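Local coordinates for protein alpha-1,2-mannosidase (Trichoderma reesei, PDB 1HCU) that probably trims alpha-1,2-linked mannose residues from high-mannose N-glycans as a calcium-dependent glycoside hydrolase of family 47, at residues A[154-158]-A[168-173]; A[174-180]-A[243-247]; A[112-117]-A[130-134]. All coordinates share one frame. Numbering follows the deposited sequence.

Contact 1 of 3, residues A[154-158]-A[168-173]; sequences VPDPT and SGASSN
This is a loop-to-loop contact, held mainly by a buried aspartate, on the outer part of the fold, its centre about 22 Å from that of the chain; it joins the connection after helix 127-144 to the lead-in of strand 172-174. Residues 154-156 are extended (phi -57 to -84°, psi 123 to 143°), Pro157 turns (-63/-25°) and Thr158 is extended again. The nearest CA pairs are Thr158 with Ser168 (5.3 Å), Asp156 with Ala170 (5.9 Å) and Pro157 with Asn173 (6.1 Å). Asp156, chi1 t, uses both carboxylate oxygens: OD1 accepts from the facing amides Gly169 N (2.6 Å) and Ala170 N (2.9 Å), OD2 from Ser168 OG (2.6 Å) and, within its own segment, from Thr158 N (3.0 Å). Arg167 adds a salt bridge to this carboxylate. Ser168 N donates to Thr158 O (2.9 Å), and Gly169, at 91/17°, takes a conformation that calls for glycine. At the other end Asn173 ND2 donates to Pro155 O (3.1 Å), Pro157 CD packs on Ala170 CB (3.8 Å), and Pro157 CB lies 3.3 Å from Asn173 OD1. Beyond the contact, Ser171 touches a glycan sugar and Asn173 pairs with Val226 of strand 225-227. The Asp156 OD2 to Thr158 N bond defines an Asx turn, matched across the contact by an ST turn in which Ser168 OG accepts from Ala170 N (3.3 Å).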
loop_
_atom_site.group_PDB
_atom_site.type_symbol
_atom_site.label_atom_id
_atom_site.label_comp_id
_atom_site.label_asym_id
_atom_site.label_seq_id
_atom_site.Cartn_x
_atom_site.Cartn_y
_atom_site.Cartn_z
ATOM N N VAL A 154 18.901 -12.285 -5.004
ATOM C CA VAL A 154 17.958 -11.669 -4.074
ATOM C C VAL A 154 18.428 -10.228 -3.975
ATOM O O VAL A 154 19.587 -9.963 -3.625
ATOM C CB VAL A 154 18.004 -12.315 -2.655
ATOM C CG1 VAL A 154 17.108 -11.536 -1.687
ATOM C CG2 VAL A 154 17.561 -13.763 -2.724
ATOM N N PRO A 155 17.541 -9.272 -4.277
ATOM C CA PRO A 155 17.891 -7.850 -4.225
ATOM C C PRO A 155 18.405 -7.343 -2.882
ATOM O O PRO A 155 17.954 -7.775 -1.822
ATOM C CB PRO A 155 16.588 -7.163 -4.631
ATOM C CG PRO A 155 15.559 -8.093 -4.065
ATOM C CD PRO A 155 16.094 -9.442 -4.484
ATOM N N ASP A 156 19.364 -6.428 -2.952
ATOM C CA ASP A 156 19.936 -5.779 -1.782
ATOM C C ASP A 156 18.912 -4.661 -1.574
ATOM O O ASP A 156 18.534 -3.997 -2.529
ATOM C CB ASP A 156 21.302 -5.200 -2.153
ATOM C CG ASP A 156 22.001 -4.527 -0.990
ATOM O OD1 ASP A 156 23.200 -4.826 -0.792
ATOM O OD2 ASP A 156 21.374 -3.698 -0.292
ATOM N N PRO A 157 18.446 -4.449 -0.332
ATOM C CA PRO A 157 17.455 -3.416 0.003
ATOM C C PRO A 157 17.866 -1.956 -0.220
ATOM O O PRO A 157 17.013 -1.086 -0.417
ATOM C CB PRO A 157 17.156 -3.699 1.472
ATOM C CG PRO A 157 18.479 -4.168 1.992
ATOM C CD PRO A 157 18.941 -5.116 0.889
ATOM N N THR A 158 19.165 -1.689 -0.195
ATOM C CA THR A 158 19.659 -0.329 -0.366
ATOM C C THR A 158 20.744 -0.199 -1.436
ATOM O O THR A 158 21.633 -1.049 -1.542
ATOM C CB THR A 158 20.237 0.203 0.970
ATOM O OG1 THR A 158 19.246 0.091 1.998
ATOM C CG2 THR A 158 20.656 1.662 0.837
ATOM N N SER A 168 24.426 -1.708 -1.466
ATOM C CA SER A 168 24.835 -1.375 -0.106
ATOM C C SER A 168 25.678 -2.535 0.444
ATOM O O SER A 168 26.531 -2.343 1.309
ATOM C CB SER A 168 23.615 -1.157 0.793
ATOM O OG SER A 168 23.048 -2.395 1.179
ATOM N N GLY A 169 25.432 -3.739 -0.063
ATOM C CA GLY A 169 26.178 -4.897 0.393
ATOM C C GLY A 169 25.533 -5.619 1.564
ATOM O O GLY A 169 26.189 -6.402 2.250
ATOM N N ALA A 170 24.251 -5.361 1.808
ATOM C CA ALA A 170 23.557 -6.025 2.911
ATOM C C ALA A 170 23.628 -7.529 2.687
ATOM O O ALA A 170 23.762 -7.985 1.549
ATOM C CB ALA A 170 22.102 -5.569 2.974
ATOM N N SER A 171 23.531 -8.295 3.768
ATOM C CA SER A 171 23.594 -9.749 3.676
ATOM C C SER A 171 22.219 -10.422 3.689
ATOM O O SER A 171 22.120 -11.640 3.527
ATOM C CB SER A 171 24.445 -10.304 4.816
ATOM O OG SER A 171 23.918 -9.909 6.067
ATOM N N SER A 172 21.165 -9.631 3.885
ATOM C CA SER A 172 19.801 -10.156 3.900
ATOM C C SER A 172 18.789 -9.042 3.677
ATOM O O SER A 172 19.120 -7.862 3.771
ATOM C CB SER A 172 19.489 -10.850 5.230
ATOM O OG SER A 172 19.362 -9.905 6.274
ATOM N N ASN A 173 17.550 -9.434 3.399
ATOM C CA ASN A 173 16.465 -8.499 3.145
ATOM C C ASN A 173 15.183 -9.180 3.645
ATOM O O ASN A 173 15.202 -10.382 3.960
ATOM C CB ASN A 173 16.391 -8.245 1.631
ATOM C CG ASN A 173 15.658 -6.956 1.269
ATOM O OD1 ASN A 173 15.103 -6.263 2.126
ATOM N ND2 ASN A 173 15.656 -6.635 -0.018
#

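Contact 2 of 3, residues A[174-180]-A[243-247]; sequences NVAEIGS and LMDSF
Leu243, Val175 and Phe247 lose the most area here, 70, 68 and 60 Å² of the 423 Å² buried in total. Leu243 has a positive phi of 78°, and its carbonyl faces the first turn of helix 175-178: Ala176 N donates to Leu243 O (3.1 Å, 153° at the hydrogen), while the Leu243 side chain lies along Asn174, the N-cap residue of that helix. Val175, chi1 m, places CG2 3.4 Å from Leu243 O, 3.7 Å from Met244 CG and 4.3 Å from Phe247 CB. The closest backbones are those of Ala176 and Met244, with CA atoms 4.2 Å apart. Family 47 enzymes are (alpha/alpha)7 barrels, and the start of helix 245-257 lies near the bound calcium, about 6 Å from the Ser246 side chain; Asp245 is predicted to be an active-site residue, and its OD1 accepts from Ser246 N (2.5 Å). Ser180 OG donates to Ala176 O (2.7 Å) and lies 2.5 Å from Ser246 OG, probably hydrogen-bonded to it. Phe247, chi1 t, presents its ring edge to Gly179 CA; an ideal CB on Gly179 would fall 2.6 Å from Phe247 CD2, a clash that glycine avoids. Leu208 of helix 196-209 packs on both Val175 and Phe247.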
loop_
_atom_site.group_PDB
_atom_site.type_symbol
_atom_site.label_atom_id
_atom_site.label_comp_id
_atom_site.label_asym_id
_atom_site.label_seq_id
_atom_site.Cartn_x
_atom_site.Cartn_y
_atom_site.Cartn_z
ATOM N N ASN A 174 14.084 -8.424 3.736
ATOM C CA ASN A 174 12.809 -8.996 4.172
ATOM C C ASN A 174 11.947 -9.335 2.954
ATOM O O ASN A 174 12.128 -8.758 1.880
ATOM C CB ASN A 174 12.047 -8.050 5.133
ATOM C CG ASN A 174 11.756 -6.673 4.536
ATOM O OD1 ASN A 174 12.543 -5.733 4.689
ATOM N ND2 ASN A 174 10.623 -6.550 3.860
ATOM N N VAL A 175 11.020 -10.275 3.128
ATOM C CA VAL A 175 10.154 -10.717 2.045
ATOM C C VAL A 175 9.285 -9.618 1.451
ATOM O O VAL A 175 9.030 -9.615 0.248
ATOM C CB VAL A 175 9.249 -11.915 2.483
ATOM C CG1 VAL A 175 10.122 -13.097 2.878
ATOM C CG2 VAL A 175 8.336 -11.514 3.634
ATOM N N ALA A 176 8.824 -8.677 2.265
ATOM C CA ALA A 176 8.008 -7.609 1.702
ATOM C C ALA A 176 8.809 -6.801 0.676
ATOM O O ALA A 176 8.339 -6.574 -0.433
ATOM C CB ALA A 176 7.479 -6.691 2.801
ATOM N N GLU A 177 10.021 -6.384 1.031
ATOM C CA GLU A 177 10.831 -5.577 0.117
ATOM C C GLU A 177 11.361 -6.352 -1.090
ATOM O O GLU A 177 11.592 -5.780 -2.153
ATOM C CB GLU A 177 11.976 -4.908 0.891
ATOM C CG GLU A 177 11.453 -4.111 2.090
ATOM C CD GLU A 177 12.455 -3.130 2.670
ATOM O OE1 GLU A 177 12.363 -2.848 3.881
ATOM O OE2 GLU A 177 13.321 -2.630 1.919
ATOM N N ILE A 178 11.538 -7.657 -0.921
ATOM C CA ILE A 178 12.002 -8.512 -1.999
ATOM C C ILE A 178 10.834 -8.845 -2.924
ATOM O O ILE A 178 10.970 -8.836 -4.145
ATOM C CB ILE A 178 12.540 -9.848 -1.463
ATOM C CG1 ILE A 178 13.807 -9.622 -0.638
ATOM C CG2 ILE A 178 12.791 -10.802 -2.624
ATOM C CD1 ILE A 178 14.301 -10.872 0.064
ATOM N N GLY A 179 9.682 -9.136 -2.320
ATOM C CA GLY A 179 8.504 -9.513 -3.081
ATOM C C GLY A 179 7.555 -8.421 -3.536
ATOM O O GLY A 179 6.436 -8.715 -3.951
ATOM N N SER A 180 7.986 -7.167 -3.471
ATOM C CA SER A 180 7.136 -6.068 -3.900
ATOM C C SER A 180 7.762 -5.316 -5.065
ATOM O O SER A 180 7.531 -4.119 -5.228
ATOM C CB SER A 180 6.881 -5.103 -2.743
ATOM O OG SER A 180 6.104 -5.713 -1.728
ATOM N N LEU A 243 7.163 -5.518 6.955
ATOM C CA LEU A 243 8.163 -6.510 6.569
ATOM C C LEU A 243 7.673 -7.730 5.794
ATOM O O LEU A 243 8.497 -8.518 5.322
ATOM C CB LEU A 243 8.919 -7.006 7.805
ATOM C CG LEU A 243 9.633 -5.960 8.653
ATOM C CD1 LEU A 243 10.225 -6.667 9.859
ATOM C CD2 LEU A 243 10.713 -5.244 7.834
ATOM N N MET A 244 6.358 -7.901 5.653
ATOM C CA MET A 244 5.834 -9.060 4.930
ATOM C C MET A 244 4.573 -8.785 4.115
ATOM O O MET A 244 4.400 -9.342 3.028
ATOM C CB MET A 244 5.566 -10.210 5.920
ATOM C CG MET A 244 5.028 -11.501 5.296
ATOM S SD MET A 244 5.005 -12.897 6.493
ATOM C CE MET A 244 6.761 -13.360 6.508
ATOM N N ASP A 245 3.704 -7.918 4.630
ATOM C CA ASP A 245 2.436 -7.594 3.971
ATOM C C ASP A 245 2.379 -7.592 2.442
ATOM O O ASP A 245 1.703 -8.429 1.840
ATOM C CB ASP A 245 1.905 -6.244 4.468
ATOM C CG ASP A 245 2.973 -5.146 4.462
ATOM O OD1 ASP A 245 3.981 -5.255 3.719
ATOM O OD2 ASP A 245 2.786 -4.162 5.207
ATOM N N SER A 246 3.071 -6.653 1.807
ATOM C CA SER A 246 3.001 -6.553 0.353
ATOM C C SER A 246 3.472 -7.772 -0.448
ATOM O O SER A 246 3.182 -7.866 -1.637
ATOM C CB SER A 246 3.698 -5.263 -0.131
ATOM O OG SER A 246 4.985 -5.080 0.437
ATOM N N PHE A 247 4.175 -8.707 0.195
ATOM C CA PHE A 247 4.624 -9.923 -0.491
ATOM C C PHE A 247 3.425 -10.809 -0.854
ATOM O O PHE A 247 3.286 -11.237 -2.000
ATOM C CB PHE A 247 5.592 -10.732 0.377
ATOM C CG PHE A 247 5.721 -12.166 -0.057
ATOM C CD1 PHE A 247 5.096 -13.179 0.656
ATOM C CD2 PHE A 247 6.380 -12.485 -1.239
ATOM C CE1 PHE A 247 5.115 -14.500 0.193
ATOM C CE2 PHE A 247 6.406 -13.795 -1.712
ATOM C CZ PHE A 247 5.771 -14.806 -0.997
#

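Contact 3 of 3, residues A[112-117]-A[130-134]; sequences AYDLLR and VNSLL
The Tyr113 ring lies with one face over Leu134: Leu134 CB is 3.9 Å from the centroid of the Tyr113 ring and only 15° off its normal, a CH-pi contact. With chi1 t, the ring enters as a knob the hole formed by Val130, Asn131, Leu133 and Leu134, and loses 104 Å² of the 359 Å² buried in all. Val130 O and Asn131 CA meet its edge, the former 3.5 Å from Tyr113 CD1, and Tyr113 OH reaches to 3.5 Å from Leu134 CD2. The two helical segments run roughly antiparallel, with axes 9.1 Å apart at closest approach and a crossing angle of -149°; the nearest CA atoms are those of Tyr113 and Leu133 (6.0 Å). Leu133 and Leu116, both chi1 m, chi2 t, point toward the opposite helix, bringing Leu133 CD1 to 3.8 Å from Ala112 CB and to 4.0 Å from Leu116 CD1. Leu116 CD1 also lies 4.2 Å from Val130 CG2, and at the exposed end Arg117 CG is 4.0 Å from Val130 CG1. Helices 98-117 and 127-144, consecutive in the chain, pack antiparallel as in the (alpha/alpha)7 barrel of family 47; of the flanking helices, 56-67 touches Ala112 and Leu133 through Leu62, and 182-192 touches Leu134 through Leu188 and Thr192. No hydrogen bond crosses between the segments, so their mutual fit rests on shape and apolar contact.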
loop_
_atom_site.group_PDB
_atom_site.type_symbol
_atom_site.label_atom_id
_atom_site.label_comp_id
_atom_site.label_asym_id
_atom_site.label_seq_id
_atom_site.Cartn_x
_atom_site.Cartn_y
_atom_site.Cartn_z
ATOM N N ALA A 112 0.679 6.381 -14.273
ATOM C CA ALA A 112 0.339 7.597 -14.998
ATOM C C ALA A 112 0.496 7.330 -16.494
ATOM O O ALA A 112 -0.334 7.748 -17.303
ATOM C CB ALA A 112 1.253 8.737 -14.574
ATOM N N TYR A 113 1.557 6.625 -16.863
ATOM C CA TYR A 113 1.781 6.323 -18.269
ATOM C C TYR A 113 0.631 5.480 -18.833
ATOM O O TYR A 113 0.077 5.803 -19.885
ATOM C CB TYR A 113 3.114 5.595 -18.429
ATOM C CG TYR A 113 3.486 5.299 -19.859
ATOM C CD1 TYR A 113 3.938 6.301 -20.717
ATOM C CD2 TYR A 113 3.383 4.005 -20.353
ATOM C CE1 TYR A 113 4.278 6.008 -22.039
ATOM C CE2 TYR A 113 3.711 3.703 -21.649
ATOM C CZ TYR A 113 4.156 4.697 -22.491
ATOM O OH TYR A 113 4.441 4.354 -23.790
ATOM N N ASP A 114 0.258 4.415 -18.123
ATOM C CA ASP A 114 -0.826 3.555 -18.579
ATOM C C ASP A 114 -2.165 4.290 -18.661
ATOM O O ASP A 114 -2.947 4.056 -19.580
ATOM C CB ASP A 114 -0.966 2.318 -17.680
ATOM C CG ASP A 114 0.061 1.233 -18.003
ATOM O OD1 ASP A 114 0.545 1.191 -19.154
ATOM O OD2 ASP A 114 0.369 0.408 -17.116
ATOM N N LEU A 115 -2.435 5.178 -17.712
ATOM C CA LEU A 115 -3.692 5.911 -17.740
ATOM C C LEU A 115 -3.724 6.940 -18.877
ATOM O O LEU A 115 -4.699 7.007 -19.632
ATOM C CB LEU A 115 -3.936 6.603 -16.396
ATOM C CG LEU A 115 -4.163 5.681 -15.184
ATOM C CD1 LEU A 115 -4.280 6.520 -13.920
ATOM C CD2 LEU A 115 -5.416 4.851 -15.381
ATOM N N LEU A 116 -2.653 7.721 -19.013
ATOM C CA LEU A 116 -2.582 8.746 -20.055
ATOM C C LEU A 116 -2.536 8.187 -21.483
ATOM O O LEU A 116 -2.761 8.919 -22.442
ATOM C CB LEU A 116 -1.379 9.671 -19.803
ATOM C CG LEU A 116 -1.510 10.507 -18.521
ATOM C CD1 LEU A 116 -0.337 11.462 -18.396
ATOM C CD2 LEU A 116 -2.813 11.284 -18.550
ATOM N N ARG A 117 -2.237 6.898 -21.620
ATOM C CA ARG A 117 -2.210 6.258 -22.928
ATOM C C ARG A 117 -3.455 5.402 -23.108
ATOM O O ARG A 117 -3.749 4.944 -24.213
ATOM C CB ARG A 117 -0.984 5.368 -23.093
ATOM C CG ARG A 117 0.316 6.122 -23.154
ATOM C CD ARG A 117 1.367 5.268 -23.800
ATOM N NE ARG A 117 1.129 5.120 -25.230
ATOM C CZ ARG A 117 1.689 4.178 -25.979
ATOM N NH1 ARG A 117 2.515 3.302 -25.421
ATOM N NH2 ARG A 117 1.429 4.113 -27.278
ATOM N N VAL A 130 4.143 12.688 -21.997
ATOM C CA VAL A 130 3.675 11.377 -21.595
ATOM C C VAL A 130 4.825 10.376 -21.735
ATOM O O VAL A 130 5.092 9.594 -20.818
ATOM C CB VAL A 130 2.498 10.925 -22.463
ATOM C CG1 VAL A 130 2.138 9.491 -22.138
ATOM C CG2 VAL A 130 1.313 11.842 -22.233
ATOM N N ASN A 131 5.511 10.412 -22.877
ATOM C CA ASN A 131 6.636 9.507 -23.125
ATOM C C ASN A 131 7.732 9.633 -22.069
ATOM O O ASN A 131 8.431 8.659 -21.784
ATOM C CB ASN A 131 7.257 9.761 -24.505
ATOM C CG ASN A 131 6.362 9.320 -25.650
ATOM O OD1 ASN A 131 5.252 8.820 -25.441
ATOM N ND2 ASN A 131 6.845 9.506 -26.880
ATOM N N SER A 132 7.895 10.828 -21.507
ATOM C CA SER A 132 8.916 11.045 -20.483
ATOM C C SER A 132 8.700 10.137 -19.277
ATOM O O SER A 132 9.661 9.626 -18.695
ATOM C CB SER A 132 8.921 12.507 -20.012
ATOM O OG SER A 132 9.453 13.367 -21.003
ATOM N N LEU A 133 7.437 9.944 -18.905
ATOM C CA LEU A 133 7.106 9.098 -17.765
ATOM C C LEU A 133 7.802 7.749 -17.920
ATOM O O LEU A 133 8.532 7.316 -17.031
ATOM C CB LEU A 133 5.585 8.897 -17.663
ATOM C CG LEU A 133 4.704 10.143 -17.491
ATOM C CD1 LEU A 133 3.234 9.779 -17.655
ATOM C CD2 LEU A 133 4.949 10.761 -16.122
ATOM N N LEU A 134 7.588 7.096 -19.058
ATOM C CA LEU A 134 8.202 5.798 -19.303
ATOM C C LEU A 134 9.721 5.896 -19.402
ATOM O O LEU A 134 10.436 5.060 -18.845
ATOM C CB LEU A 134 7.629 5.160 -20.579
ATOM C CG LEU A 134 8.229 3.825 -21.033
ATOM C CD1 LEU A 134 8.214 2.823 -19.890
ATOM C CD2 LEU A 134 7.431 3.290 -22.208
#

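From the N terminus the contacts come in series, and none nests in or crosses another. Contact 3 closes first, joining helix 98-117 to helix 127-144 with 12 residues between its segments, the last three already in helix 127-144. Contact 1 follows, closing the 9 residues between 158 and 168, and strand 172-174 then runs straight into helix 175-178, the first half of contact 2, which spans 62 residues to reach helix 245-257. Contacts 1 and 2 touch, with Val154 CG1 3.4 Å from Ile178 CD1, whereas contact 3 lies about 15 Å from contact 2 at the nearest atoms. Helix 98-117 still links all three: Val98 pairs with Pro157, and Phe99 touches Ser180 and Ser246.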